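Local coordinates for protein putative oxidoreductase (Jannaschia sp., PDB 3C24) that is probably a nicotinamide-nucleotide-dependent oxidoreductase, with a Rossmann-type nucleotide-binding domain followed by a largely helical part that helps pair two subunits, at residues Leu73-Pro76 against Asp77-Glu81; Glu85-Val88 against Pro89-Pro93; Cys152-Gln156 against Gly157-His161; Gly230-Asn233 against Val234-Met238. All blocks are in the same frame, centred on the assembly; numbering follows the deposited sequence.

Contact 1: residues Leu73-Pro76 against Asp77-Glu81; sequences LALP and DNIIE
A single water ties the carbonyl of Leu75 to the side chain of Asp77, donating to Leu75 O at 2.7 Å and to Asp77 OD1 at 2.9 Å. An aspartate is well suited here, since its short carboxylate can accept a hydrogen bond from a water lying beside the turn. Pro76 sits between the two, and its carbonyl turns back to accept a nearly straight hydrogen bond from Ile79 N (3.0 Å to Pro76 O, 169° at the hydrogen), although the donor stands well above the carbonyl plane. Ile79 holds CG1 between its backbone N and carbonyl carbon (chi1 69°), which swings that branch back to the proline: CG1 lies 4.1 Å from Pro76 CD, and the terminal CD1 is as near to Leu75 CB. Cutting this side chain back to an alanine is likely to leave the proline ring and Leu75 CB without their apolar neighbour. Ile80 also packs on Leu75, and its CD1 meets Leu73 CB at 3.7 Å; this branched apolar chain fits the buried side of the turn. The whole joins strand 70-73, flanked by strands 13-17 and 96-99 in the parallel, Rossmann part of the mixed sheet, to helix 77-87.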
loop_
_atom_site.group_PDB
_atom_site.type_symbol
_atom_site.label_atom_id
_atom_site.label_comp_id
_atom_site.label_asym_id
_atom_site.label_seq_id
_atom_site.Cartn_x
_atom_site.Cartn_y
_atom_site.Cartn_z
ATOM N N LEU A 73 7.794 0.286 -29.416
ATOM C CA LEU A 73 6.367 0.463 -29.638
ATOM C C LEU A 73 5.679 1.144 -28.457
ATOM O O LEU A 73 5.088 0.485 -27.612
ATOM C CB LEU A 73 5.685 -0.899 -29.933
ATOM C CG LEU A 73 6.369 -1.758 -31.019
ATOM C CD1 LEU A 73 5.492 -2.958 -31.330
ATOM C CD2 LEU A 73 6.607 -0.999 -32.292
ATOM N N ALA A 74 5.816 2.469 -28.391
ATOM C CA ALA A 74 5.246 3.262 -27.260
ATOM C C ALA A 74 3.783 3.600 -27.537
ATOM O O ALA A 74 3.405 4.768 -27.652
ATOM C CB ALA A 74 6.062 4.534 -27.024
ATOM N N LEU A 75 2.996 2.552 -27.713
ATOM C CA LEU A 75 1.595 2.661 -28.068
ATOM C C LEU A 75 0.722 1.827 -27.152
ATOM O O LEU A 75 1.214 0.892 -26.529
ATOM C CB LEU A 75 1.404 2.172 -29.484
ATOM C CG LEU A 75 2.206 2.994 -30.502
ATOM C CD1 LEU A 75 2.309 2.231 -31.786
ATOM C CD2 LEU A 75 1.585 4.364 -30.678
ATOM N N PRO A 76 -0.586 2.145 -27.086
ATOM C CA PRO A 76 -1.449 1.366 -26.181
ATOM C C PRO A 76 -1.627 -0.060 -26.631
ATOM O O PRO A 76 -1.574 -0.374 -27.800
ATOM C CB PRO A 76 -2.782 2.139 -26.159
ATOM C CG PRO A 76 -2.591 3.363 -26.884
ATOM C CD PRO A 76 -1.276 3.300 -27.679
ATOM N N ASP A 77 -1.766 -0.932 -25.640
ATOM C CA ASP A 77 -1.856 -2.380 -25.898
ATOM C C ASP A 77 -2.894 -2.765 -26.909
ATOM O O ASP A 77 -2.701 -3.702 -27.660
ATOM C CB ASP A 77 -2.105 -3.158 -24.604
ATOM C CG ASP A 77 -0.940 -3.095 -23.669
ATOM O OD1 ASP A 77 0.224 -3.130 -24.153
ATOM O OD2 ASP A 77 -1.196 -3.014 -22.446
ATOM N N ASN A 78 -3.976 -1.992 -26.983
ATOM C CA ASN A 78 -5.079 -2.342 -27.896
ATOM C C ASN A 78 -4.818 -2.028 -29.371
ATOM O O ASN A 78 -5.653 -2.307 -30.249
ATOM C CB ASN A 78 -6.415 -1.731 -27.441
ATOM C CG ASN A 78 -6.502 -0.244 -27.674
ATOM O OD1 ASN A 78 -5.503 0.464 -27.723
ATOM N ND2 ASN A 78 -7.722 0.243 -27.804
ATOM N N ILE A 79 -3.664 -1.457 -29.677
ATOM C CA ILE A 79 -3.352 -1.258 -31.086
ATOM C C ILE A 79 -1.988 -1.883 -31.415
ATOM O O ILE A 79 -1.527 -1.816 -32.545
ATOM C CB ILE A 79 -3.401 0.218 -31.531
ATOM C CG1 ILE A 79 -2.279 1.041 -30.926
ATOM C CG2 ILE A 79 -4.759 0.861 -31.159
ATOM C CD1 ILE A 79 -2.144 2.369 -31.602
ATOM N N ILE A 80 -1.355 -2.486 -30.422
ATOM C CA ILE A 80 -0.019 -3.083 -30.653
ATOM C C ILE A 80 -0.043 -4.106 -31.789
ATOM O O ILE A 80 0.877 -4.171 -32.639
ATOM C CB ILE A 80 0.584 -3.672 -29.348
ATOM C CG1 ILE A 80 1.078 -2.565 -28.423
ATOM C CG2 ILE A 80 1.779 -4.590 -29.670
ATOM C CD1 ILE A 80 2.262 -1.784 -28.964
ATOM N N GLU A 81 -1.108 -4.900 -31.860
ATOM C CA GLU A 81 -1.169 -5.942 -32.906
ATOM C C GLU A 81 -1.148 -5.313 -34.302
ATOM O O GLU A 81 -0.427 -5.747 -35.204
ATOM C CB GLU A 81 -2.382 -6.853 -32.786
ATOM C CG GLU A 81 -2.466 -7.795 -33.969
ATOM C CD GLU A 81 -3.666 -8.744 -33.943
ATOM O OE1 GLU A 81 -4.398 -8.789 -32.938
ATOM O OE2 GLU A 81 -3.828 -9.458 -34.928
HETATM O O HOH W 1 2.094 -1.086 -24.850
#

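Contact 2: residues Glu85-Val88 against Pro89-Pro93; sequences EDIV and PRVRP
Asp86 sets CG anti to its backbone N (chi1 177°) and Arg90 bends its chain at chi3 (70°), which brings carboxylate and guanidinium near each other, their planes 10° apart although the chains cross at a slant. The pairing is loose: Asp86 OD1 approaches the edge of the guanidinium, but its salt bridge to Arg90 NH1 is long at 4.0 Å, and OD1 lies closer to Arg90 CD, at 3.5 Å. The guanidinium's stronger partner is Asp62, which forms a salt bridge with Arg90 NH2; a long arginine suits this exposed corner because one chain can serve two acids. The turn follows the last part of helix 77-87, the helix of a Rossmann beta-alpha-beta unit that leads on to strand 96-99. Ile87 O takes a hydrogen bond from Arg90 N (2.8 Å) and a weak one from Val91 N (3.4 Å). Pro89 cannot donate to Glu85 O as the fourth residue along a regular helix would; instead its ring carbon CD lies 3.3 Å from Glu85 O. On the buried side Ile87 and Val91 meet at about a right angle, with Ile87 CG1 3.9 Å from Val91 CG1. Arg113 reaches the carbonyls of both Val88 and Val91 with its NH1.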
loop_
_atom_site.group_PDB
_atom_site.type_symbol
_atom_site.label_atom_id
_atom_site.label_comp_id
_atom_site.label_asym_id
_atom_site.label_seq_id
_atom_site.Cartn_x
_atom_site.Cartn_y
_atom_site.Cartn_z
ATOM N N GLU A 85 1.878 -5.369 -36.989
ATOM C CA GLU A 85 1.601 -5.982 -38.301
ATOM C C GLU A 85 2.082 -5.086 -39.411
ATOM O O GLU A 85 2.453 -5.545 -40.478
ATOM C CB GLU A 85 0.120 -6.310 -38.476
ATOM C CG GLU A 85 -0.231 -7.561 -37.631
ATOM C CD GLU A 85 -1.729 -7.848 -37.477
ATOM O OE1 GLU A 85 -2.551 -7.035 -37.929
ATOM O OE2 GLU A 85 -2.079 -8.918 -36.909
ATOM N N ASP A 86 2.052 -3.799 -39.130
ATOM C CA ASP A 86 2.482 -2.817 -40.104
ATOM C C ASP A 86 4.006 -2.727 -40.176
ATOM O O ASP A 86 4.605 -2.833 -41.260
ATOM C CB ASP A 86 1.949 -1.450 -39.726
ATOM C CG ASP A 86 2.429 -0.357 -40.675
ATOM O OD1 ASP A 86 3.407 -0.588 -41.424
ATOM O OD2 ASP A 86 1.830 0.736 -40.662
ATOM N N ILE A 87 4.635 -2.643 -39.009
ATOM C CA ILE A 87 6.090 -2.369 -38.936
ATOM C C ILE A 87 6.987 -3.595 -38.967
ATOM O O ILE A 87 8.034 -3.587 -39.613
ATOM C CB ILE A 87 6.481 -1.449 -37.703
ATOM C CG1 ILE A 87 7.891 -0.868 -37.908
ATOM C CG2 ILE A 87 6.409 -2.161 -36.337
ATOM C CD1 ILE A 87 8.061 0.034 -39.135
ATOM N N VAL A 88 6.606 -4.655 -38.271
ATOM C CA VAL A 88 7.477 -5.840 -38.208
ATOM C C VAL A 88 7.961 -6.334 -39.574
ATOM O O VAL A 88 9.134 -6.674 -39.719
ATOM C CB VAL A 88 6.872 -6.987 -37.321
ATOM C CG1 VAL A 88 7.584 -8.375 -37.543
ATOM C CG2 VAL A 88 6.909 -6.575 -35.857
ATOM N N PRO A 89 7.072 -6.416 -40.587
ATOM C CA PRO A 89 7.579 -6.921 -41.881
ATOM C C PRO A 89 8.505 -5.974 -42.630
ATOM O O PRO A 89 9.158 -6.381 -43.635
ATOM C CB PRO A 89 6.310 -7.101 -42.708
ATOM C CG PRO A 89 5.201 -7.215 -41.715
ATOM C CD PRO A 89 5.595 -6.391 -40.541
ATOM N N ARG A 90 8.579 -4.739 -42.145
ATOM C CA ARG A 90 9.349 -3.678 -42.819
ATOM C C ARG A 90 10.771 -3.462 -42.323
ATOM O O ARG A 90 11.598 -2.868 -43.000
ATOM C CB ARG A 90 8.584 -2.326 -42.749
ATOM C CG ARG A 90 7.153 -2.349 -43.272
ATOM C CD ARG A 90 6.494 -0.933 -43.136
ATOM N NE ARG A 90 7.099 0.008 -44.077
ATOM C CZ ARG A 90 6.817 1.307 -44.157
ATOM N NH1 ARG A 90 5.928 1.841 -43.347
ATOM N NH2 ARG A 90 7.418 2.061 -45.056
ATOM N N VAL A 91 11.044 -3.935 -41.108
ATOM C CA VAL A 91 12.357 -3.708 -40.501
ATOM C C VAL A 91 13.433 -4.650 -41.052
ATOM O O VAL A 91 13.115 -5.697 -41.593
ATOM C CB VAL A 91 12.302 -3.769 -38.967
ATOM C CG1 VAL A 91 11.326 -2.672 -38.421
ATOM C CG2 VAL A 91 11.911 -5.208 -38.474
ATOM N N ARG A 92 14.697 -4.252 -40.931
ATOM C CA ARG A 92 15.799 -5.083 -41.402
ATOM C C ARG A 92 15.954 -6.311 -40.496
ATOM O O ARG A 92 15.594 -6.276 -39.292
ATOM C CB ARG A 92 17.123 -4.307 -41.390
ATOM C CG ARG A 92 17.174 -3.103 -42.321
ATOM C CD ARG A 92 18.464 -2.307 -41.994
ATOM N NE ARG A 92 18.481 -1.755 -40.621
ATOM C CZ ARG A 92 19.539 -1.173 -40.064
ATOM N NH1 ARG A 92 20.681 -1.084 -40.724
ATOM N NH2 ARG A 92 19.472 -0.703 -38.834
ATOM N N PRO A 93 16.437 -7.423 -41.056
ATOM C CA PRO A 93 16.665 -8.579 -40.205
ATOM C C PRO A 93 17.521 -8.146 -39.015
ATOM O O PRO A 93 18.422 -7.328 -39.158
ATOM C CB PRO A 93 17.492 -9.503 -41.119
ATOM C CG PRO A 93 16.936 -9.194 -42.507
ATOM C CD PRO A 93 16.737 -7.698 -42.485
#

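Contact 3: residues Cys152-Gln156 against Gly157-His161; sequences CALMQ and GPEEH
Leu154 projects over the bend that begins at Gly157, where strand 148-156 of a beta-alpha-beta unit gives way to helix 160-172; strand 176-181 completes the unit. Just before the bend, two strand residues, Met155 and Gln156, are set against the single Tyr118 of strand 117-123, which makes a classic beta bulge, and the amide NE2 of Gln156 bonds to the carbonyls of Arg113 and Ile116. Gly157 follows with phi at 120° and psi at 176°, a conformation in which a CB would collide with Gln156 O, so the absence of a side chain is what lets the chain turn here. Its carbonyl oxygen touches the leucine, Gly157 O lying 3.7 Å from Leu154 CD2. Pro158 comes next and offers its own carbonyl to the same methyl, with Pro158 O 3.6 Å from Leu154 CD2; its rigid ring suits an exposed link leading into the helix. That oxygen also accepts a backbone hydrogen bond from His161 N at 2.9 Å. Glu159 brings its CA to 4.0 Å from Leu154 CD2, while its carboxylate turns to Arg181 and forms a salt bridge through OE2, tying the turn to strand 176-181. Lastly His161 brings CB to 4.5 Å from the other leucine methyl, Leu154 CD1. A flat ring serves doubly here: ND1 hydrogen-bonds to the hydroxyl of Thr117, and one face receives Pro158 CG, 3.6 Å above the plane and over its centre.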
loop_
_atom_site.group_PDB
_atom_site.type_symbol
_atom_site.label_atom_id
_atom_site.label_comp_id
_atom_site.label_asym_id
_atom_site.label_seq_id
_atom_site.Cartn_x
_atom_site.Cartn_y
_atom_site.Cartn_z
ATOM N N CYS A 152 12.629 -7.518 -17.594
ATOM C CA CYS A 152 12.798 -7.685 -19.031
ATOM C C CYS A 152 12.853 -9.128 -19.434
ATOM O O CYS A 152 13.344 -9.976 -18.696
ATOM C CB CYS A 152 14.131 -7.066 -19.474
ATOM S SG CYS A 152 14.402 -5.306 -19.099
ATOM N N ALA A 153 12.388 -9.380 -20.654
ATOM C CA ALA A 153 12.440 -10.685 -21.254
ATOM C C ALA A 153 12.826 -10.648 -22.706
ATOM O O ALA A 153 12.366 -9.798 -23.481
ATOM C CB ALA A 153 11.077 -11.351 -21.163
ATOM N N LEU A 154 13.705 -11.563 -23.073
ATOM C CA LEU A 154 14.024 -11.807 -24.464
ATOM C C LEU A 154 12.998 -12.811 -24.960
ATOM O O LEU A 154 13.010 -14.005 -24.600
ATOM C CB LEU A 154 15.440 -12.348 -24.642
ATOM C CG LEU A 154 15.912 -12.569 -26.069
ATOM C CD1 LEU A 154 15.921 -11.231 -26.925
ATOM C CD2 LEU A 154 17.326 -13.198 -26.017
HETATM N N MSE A 155 12.044 -12.323 -25.750
HETATM C CA MSE A 155 10.961 -13.189 -26.249
HETATM C C MSE A 155 11.465 -14.076 -27.360
HETATM O O MSE A 155 11.100 -15.236 -27.476
HETATM C CB MSE A 155 9.759 -12.362 -26.722
HETATM C CG MSE A 155 8.695 -13.177 -27.388
HETATM SE SE MSE A 155 7.264 -11.969 -27.881
HETATM C CE MSE A 155 6.178 -13.187 -28.887
ATOM N N GLN A 156 12.241 -13.476 -28.238
ATOM C CA GLN A 156 12.865 -14.229 -29.306
ATOM C C GLN A 156 14.054 -13.461 -29.836
ATOM O O GLN A 156 14.131 -12.232 -29.768
ATOM C CB GLN A 156 11.860 -14.552 -30.419
ATOM C CG GLN A 156 11.517 -13.453 -31.280
ATOM C CD GLN A 156 10.763 -13.894 -32.527
ATOM O OE1 GLN A 156 9.711 -14.502 -32.425
ATOM N NE2 GLN A 156 11.252 -13.484 -33.704
ATOM N N GLY A 157 14.996 -14.197 -30.382
ATOM C CA GLY A 157 16.181 -13.581 -30.983
ATOM C C GLY A 157 17.463 -14.020 -30.333
ATOM O O GLY A 157 17.457 -14.771 -29.350
ATOM N N PRO A 158 18.574 -13.573 -30.878
ATOM C CA PRO A 158 19.881 -13.911 -30.359
ATOM C C PRO A 158 20.109 -13.413 -28.946
ATOM O O PRO A 158 19.715 -12.312 -28.593
ATOM C CB PRO A 158 20.848 -13.187 -31.298
ATOM C CG PRO A 158 20.097 -12.335 -32.128
ATOM C CD PRO A 158 18.650 -12.706 -32.061
ATOM N N GLU A 159 20.815 -14.232 -28.177
ATOM C CA GLU A 159 21.159 -13.945 -26.788
ATOM C C GLU A 159 21.792 -12.588 -26.570
ATOM O O GLU A 159 21.494 -11.868 -25.603
ATOM C CB GLU A 159 22.140 -14.990 -26.292
ATOM C CG GLU A 159 22.633 -14.805 -24.861
ATOM C CD GLU A 159 21.541 -14.846 -23.783
ATOM O OE1 GLU A 159 20.384 -15.306 -24.004
ATOM O OE2 GLU A 159 21.889 -14.453 -22.659
ATOM N N GLU A 160 22.641 -12.250 -27.502
ATOM C CA GLU A 160 23.407 -10.989 -27.439
ATOM C C GLU A 160 22.502 -9.748 -27.395
ATOM O O GLU A 160 22.879 -8.673 -26.968
ATOM C CB GLU A 160 24.375 -10.872 -28.593
ATOM C CG GLU A 160 25.427 -11.976 -28.595
ATOM C CD GLU A 160 25.095 -13.184 -29.487
ATOM O OE1 GLU A 160 23.914 -13.655 -29.554
ATOM O OE2 GLU A 160 26.089 -13.691 -30.095
ATOM N N HIS A 161 21.287 -9.954 -27.852
ATOM C CA HIS A 161 20.316 -8.851 -27.906
ATOM C C HIS A 161 19.677 -8.565 -26.570
ATOM O O HIS A 161 19.080 -7.479 -26.398
ATOM C CB HIS A 161 19.255 -9.102 -28.978
ATOM C CG HIS A 161 19.767 -8.899 -30.349
ATOM N ND1 HIS A 161 18.947 -8.907 -31.458
ATOM C CD2 HIS A 161 21.004 -8.566 -30.792
ATOM C CE1 HIS A 161 19.678 -8.664 -32.533
ATOM N NE2 HIS A 161 20.930 -8.458 -32.161
#

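Contact 4: residues Gly230-Asn233 against Val234-Met238; sequences GHLN and VEIAM
The imidazole of His231 and the carboxylate of Glu235 stand perpendicular, their planes 90° apart, with Glu235 OE2 at the edge of the ring and in its plane. The approach is to carbon: OE2 lies 3.9 Å from His231 CD2, whereas it is 5.1 Å from His231 NE2. The ring is placed by other partners, since ND1 bonds to Phe227 O, the Phe227 ring stacks on it, and His125 of the second subunit meets it at about 60°. Glu235 keeps CG beside its backbone N (chi1 -62°), a torsion that lays CG 3.1 Å from His231 O before the extended chain carries the acid on to the ring edge. With an alanine in place of this glutamate, the ring edge is likely to lose its acidic neighbour and a gap to open beside Ala199 of the second subunit. One residue further round, the apolar Leu232 and Ile236 touch, Leu232 CB being 4.2 Å from Ile236 CD1. Asn233 turns to the second subunit, where its ND2 bonds to Pro126 O, a use to which an amide is well suited. Four successive backbone bonds, from Val234 N to Gly230 O (3.1 Å) through Ala237 N to Asn233 O, mark a regular alpha-helix buried at the dimer interface.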
loop_
_atom_site.group_PDB
_atom_site.type_symbol
_atom_site.label_atom_id
_atom_site.label_comp_id
_atom_site.label_asym_id
_atom_site.label_seq_id
_atom_site.Cartn_x
_atom_site.Cartn_y
_atom_site.Cartn_z
ATOM N N GLY A 230 -3.490 5.047 6.803
ATOM C CA GLY A 230 -2.588 4.766 7.912
ATOM C C GLY A 230 -2.395 3.278 8.144
ATOM O O GLY A 230 -1.272 2.801 8.422
ATOM N N HIS A 231 -3.487 2.501 8.002
ATOM C CA HIS A 231 -3.390 1.081 8.202
ATOM C C HIS A 231 -2.668 0.373 7.078
ATOM O O HIS A 231 -1.977 -0.606 7.291
ATOM C CB HIS A 231 -4.730 0.490 8.573
ATOM C CG HIS A 231 -5.019 0.683 10.016
ATOM N ND1 HIS A 231 -5.353 1.910 10.563
ATOM C CD2 HIS A 231 -4.913 -0.178 11.063
ATOM C CE1 HIS A 231 -5.476 1.783 11.876
ATOM N NE2 HIS A 231 -5.200 0.532 12.209
ATOM N N LEU A 232 -2.802 0.902 5.868
ATOM C CA LEU A 232 -2.069 0.332 4.744
ATOM C C LEU A 232 -0.580 0.543 4.975
ATOM O O LEU A 232 0.254 -0.315 4.685
ATOM C CB LEU A 232 -2.521 0.923 3.384
ATOM C CG LEU A 232 -3.879 0.398 2.911
ATOM C CD1 LEU A 232 -4.260 1.134 1.622
ATOM C CD2 LEU A 232 -3.865 -1.102 2.708
ATOM N N ASN A 233 -0.248 1.679 5.533
ATOM C CA ASN A 233 1.148 2.012 5.862
ATOM C C ASN A 233 1.735 0.982 6.819
ATOM O O ASN A 233 2.710 0.300 6.527
ATOM C CB ASN A 233 1.233 3.366 6.481
ATOM C CG ASN A 233 2.666 3.896 6.578
ATOM O OD1 ASN A 233 3.550 3.579 5.726
ATOM N ND2 ASN A 233 2.919 4.714 7.595
ATOM N N VAL A 234 1.107 0.839 7.959
ATOM C CA VAL A 234 1.647 -0.093 8.947
ATOM C C VAL A 234 1.542 -1.567 8.509
ATOM O O VAL A 234 2.478 -2.318 8.757
ATOM C CB VAL A 234 1.001 0.137 10.344
ATOM C CG1 VAL A 234 -0.367 -0.439 10.451
ATOM C CG2 VAL A 234 1.899 -0.433 11.442
ATOM N N GLU A 235 0.441 -1.975 7.854
ATOM C CA GLU A 235 0.257 -3.376 7.504
ATOM C C GLU A 235 1.163 -3.795 6.362
ATOM O O GLU A 235 1.783 -4.851 6.454
ATOM C CB GLU A 235 -1.207 -3.679 7.204
ATOM C CG GLU A 235 -2.120 -3.445 8.401
ATOM C CD GLU A 235 -3.553 -3.818 8.182
ATOM O OE1 GLU A 235 -3.857 -4.452 7.164
ATOM O OE2 GLU A 235 -4.393 -3.464 9.066
ATOM N N ILE A 236 1.320 -2.946 5.334
ATOM C CA ILE A 236 2.233 -3.307 4.237
ATOM C C ILE A 236 3.645 -3.326 4.772
ATOM O O ILE A 236 4.443 -4.208 4.457
ATOM C CB ILE A 236 2.057 -2.369 2.987
ATOM C CG1 ILE A 236 0.641 -2.505 2.445
ATOM C CG2 ILE A 236 3.123 -2.705 1.929
ATOM C CD1 ILE A 236 0.230 -1.483 1.322
ATOM N N ALA A 237 3.977 -2.378 5.627
ATOM C CA ALA A 237 5.336 -2.301 6.181
ATOM C C ALA A 237 5.657 -3.569 6.989
ATOM O O ALA A 237 6.720 -4.169 6.829
ATOM C CB ALA A 237 5.555 -1.044 7.048
HETATM N N MSE A 238 4.719 -3.988 7.830
HETATM C CA MSE A 238 4.939 -5.187 8.672
HETATM C C MSE A 238 4.999 -6.455 7.829
HETATM O O MSE A 238 5.907 -7.270 7.993
HETATM C CB MSE A 238 3.872 -5.321 9.768
HETATM C CG MSE A 238 4.005 -4.232 10.751
HETATM SE SE MSE A 238 2.898 -4.520 12.359
HETATM C CE MSE A 238 1.255 -4.441 11.461
#

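Contacts 1 and 2 bracket helix 77-87; their centres are 15 Å apart, and they meet through Leu73 CD2 and Ile87 CG2 at 4.2 Å. Contact 3 comes within about 7 Å of contact 2 at the nearest atoms, and Arg113 links them, bonding to carbonyls of the one by its side chain and to Gln156 of the other by its backbone. Contact 4, its centre about 36 Å from that of contact 1 across the chain's centre, faces the second subunit. Contact 1, just beyond a central parallel strand, is probably nearest the nucleotide site, as in other Rossmann domains. A glycerol, probably from the crystallisation liquor, lies about 6 Å from the side chain of His161 in contact 3.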